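Local coordinates for protein fusarinine C esterase sidJ (Aspergillus fumigatus, PDB 6GUP) that hydrolyses the ester bonds of the fungal siderophore fusarinine C, an esterase activity that leaves triacetylfusarinine C untouched and yields fusarinine and iron, at residues R189-F192 / E193-S197. Sequence-based numbering, arbitrary orientation.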
ATOM      1  N   ARG A 189     -29.287  -9.231   5.078  1.00 67.10           N
ATOM      2  CA  ARG A 189     -29.440  -9.972   6.342  1.00 67.30           C
ATOM      3  C   ARG A 189     -28.924 -11.424   6.329  1.00 64.38           C
ATOM      4  O   ARG A 189     -28.143 -11.791   7.208  1.00 65.77           O
ATOM      5  CB  ARG A 189     -30.905  -9.946   6.805  1.00 71.58           C
ATOM      6  CG  ARG A 189     -31.144 -10.559   8.174  1.00 77.08           C
ATOM      7  CD  ARG A 189     -30.944  -9.509   9.241  1.00 82.87           C
ATOM      8  NE  ARG A 189     -30.739 -10.085  10.566  1.00 88.46           N
ATOM      9  CZ  ARG A 189     -31.014  -9.471  11.718  1.00 93.90           C
ATOM     10  NH1 ARG A 189     -31.533  -8.241  11.744  1.00 98.59           N
ATOM     11  NH2 ARG A 189     -30.780 -10.100  12.866  1.00 93.34           N
ATOM     12  N   PRO A 190     -29.359 -12.251   5.348  1.00 61.13           N
ATOM     13  CA  PRO A 190     -28.887 -13.648   5.284  1.00 62.51           C
ATOM     14  C   PRO A 190     -27.365 -13.780   5.213  1.00 63.98           C
ATOM     15  O   PRO A 190     -26.797 -14.728   5.761  1.00 62.72           O
ATOM     16  CB  PRO A 190     -29.507 -14.184   3.985  1.00 63.08           C
ATOM     17  CG  PRO A 190     -30.587 -13.238   3.622  1.00 60.66           C
ATOM     18  CD  PRO A 190     -30.206 -11.913   4.190  1.00 58.71           C
ATOM     19  N   VAL A 191     -26.729 -12.824   4.539  1.00 64.09           N
ATOM     20  CA  VAL A 191     -25.280 -12.805   4.373  1.00 62.47           C
ATOM     21  C   VAL A 191     -24.604 -12.418   5.692  1.00 60.48           C
ATOM     22  O   VAL A 191     -23.601 -13.021   6.069  1.00 57.84           O
ATOM     23  CB  VAL A 191     -24.851 -11.849   3.235  1.00 62.71           C
ATOM     24  CG1 VAL A 191     -23.353 -11.945   2.984  1.00 60.80           C
ATOM     25  CG2 VAL A 191     -25.610 -12.169   1.950  1.00 64.98           C
ATOM     26  N   PHE A 192     -25.160 -11.424   6.386  1.00 59.15           N
ATOM     27  CA  PHE A 192     -24.647 -10.993   7.694  1.00 59.79           C
ATOM     28  C   PHE A 192     -24.674 -12.108   8.741  1.00 62.11           C
ATOM     29  O   PHE A 192     -23.713 -12.279   9.496  1.00 61.28           O
ATOM     30  CB  PHE A 192     -25.450  -9.801   8.218  1.00 57.84           C
ATOM     31  CG  PHE A 192     -24.938  -9.255   9.519  1.00 55.99           C
ATOM     32  CD1 PHE A 192     -23.817  -8.443   9.536  1.00 53.93           C
ATOM     33  CD2 PHE A 192     -25.568  -9.555  10.724  1.00 55.22           C
ATOM     34  CE1 PHE A 192     -23.333  -7.930  10.723  1.00 55.17           C
ATOM     35  CE2 PHE A 192     -25.084  -9.045  11.921  1.00 55.51           C
ATOM     36  CZ  PHE A 192     -23.962  -8.231  11.921  1.00 55.04           C
ATOM     37  N   GLU A 193     -25.782 -12.845   8.784  1.00 65.63           N
ATOM     38  CA  GLU A 193     -25.957 -13.954   9.728  1.00 68.35           C
ATOM     39  C   GLU A 193     -25.010 -15.112   9.418  1.00 65.74           C
ATOM     40  O   GLU A 193     -24.463 -15.734  10.332  1.00 65.32           O
ATOM     41  CB  GLU A 193     -27.406 -14.456   9.716  1.00 73.45           C
ATOM     42  CG  GLU A 193     -28.443 -13.443  10.192  1.00 78.45           C
ATOM     43  CD  GLU A 193     -28.292 -13.055  11.654  1.00 84.28           C
ATOM     44  OE1 GLU A 193     -28.007 -13.938  12.492  1.00 89.22           O
ATOM     45  OE2 GLU A 193     -28.469 -11.859  11.969  1.00 86.20           O
ATOM     46  N   LYS A 194     -24.831 -15.399   8.129  1.00 64.10           N
ATOM     47  CA  LYS A 194     -23.864 -16.400   7.676  1.00 66.06           C
ATOM     48  C   LYS A 194     -22.426 -15.966   7.987  1.00 63.37           C
ATOM     49  O   LYS A 194     -21.620 -16.786   8.422  1.00 62.99           O
ATOM     50  CB  LYS A 194     -24.029 -16.667   6.175  1.00 71.12           C
ATOM     51  CG  LYS A 194     -23.282 -17.887   5.660  1.00 80.10           C
ATOM     52  CD  LYS A 194     -23.792 -18.292   4.282  1.00 89.13           C
ATOM     53  CE  LYS A 194     -22.799 -19.155   3.522  1.00 96.03           C
ATOM     54  NZ  LYS A 194     -23.226 -19.349   2.107  1.00 97.57           N
ATOM     55  N   LEU A 195     -22.123 -14.683   7.779  1.00 59.72           N
ATOM     56  CA  LEU A 195     -20.789 -14.131   8.074  1.00 56.72           C
ATOM     57  C   LEU A 195     -20.419 -14.196   9.561  1.00 57.01           C
ATOM     58  O   LEU A 195     -19.274 -14.509   9.895  1.00 55.71           O
ATOM     59  CB  LEU A 195     -20.655 -12.685   7.567  1.00 55.29           C
ATOM     60  CG  LEU A 195     -20.453 -12.468   6.062  1.00 51.78           C
ATOM     61  CD1 LEU A 195     -20.560 -10.986   5.733  1.00 50.82           C
ATOM     62  CD2 LEU A 195     -19.120 -13.025   5.583  1.00 49.91           C
ATOM     63  N   THR A 196     -21.376 -13.892  10.441  1.00 58.10           N
ATOM     64  CA  THR A 196     -21.170 -14.022  11.893  1.00 60.11           C
ATOM     65  C   THR A 196     -20.922 -15.474  12.284  1.00 58.18           C
ATOM     66  O   THR A 196     -19.951 -15.773  12.977  1.00 59.26           O
ATOM     67  CB  THR A 196     -22.365 -13.474  12.709  1.00 63.09           C
ATOM     68  OG1 THR A 196     -23.592 -13.986  12.179  1.00 64.12           O
ATOM     69  CG2 THR A 196     -22.397 -11.952  12.679  1.00 64.77           C
ATOM     70  N   SER A 197     -21.792 -16.366  11.815  1.00 56.77           N
ATOM     71  CA  SER A 197     -21.665 -17.809  12.060  1.00 58.19           C
ATOM     72  C   SER A 197     -20.320 -18.375  11.590  1.00 59.19           C
ATOM     73  O   SER A 197     -19.724 -19.210  12.274  1.00 60.87           O
ATOM     74  CB  SER A 197     -22.816 -18.559  11.382  1.00 57.91           C
ATOM     75  OG  SER A 197     -22.713 -19.959  11.582  1.00 60.08           O
TER
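Glu-193 meets Arg-189 one helical turn back in an i to i+4 salt bridge. Its OE2 takes two weak, bent hydrogen bonds, from Arg-189 NH2 at 3.0 Å and Arg-189 NE at 3.2 Å, with the carboxylate and guanidinium planes only 15° apart. Bends at chi2 (87° in Arg-189, -65° in Glu-193) help bring the two ends together on the exposed side of the helix. The same OE2 also lies at the edge of the Phe-192 ring, 3.9 Å from CD2. Lys-194 donates its backbone N to Pro-190 O, while its extended chain leads away. Leu-195 runs alongside Val-191, with CD1 4.0 Å from Val-191 CG1. Thr-196 sets CG2 over one face of the Phe-192 ring, a CH-pi contact 4.3 Å from the centroid and offset toward the rim. Thr-196 OG1 donates to Glu-193 O at 2.7 Å from above the carbonyl plane; Ser-197 N hydrogen-bonds to that oxygen from the same face. Phe-192 packs on helix 168-178, Val-191 and Leu-195 touch Met-218 of helix 216-222, and Leu-195 and Thr-196 touch Phe-234 of helix 231-238, all within the helical excursion between strands 159-163 and 278-283 of the alpha/beta-hydrolase sheet.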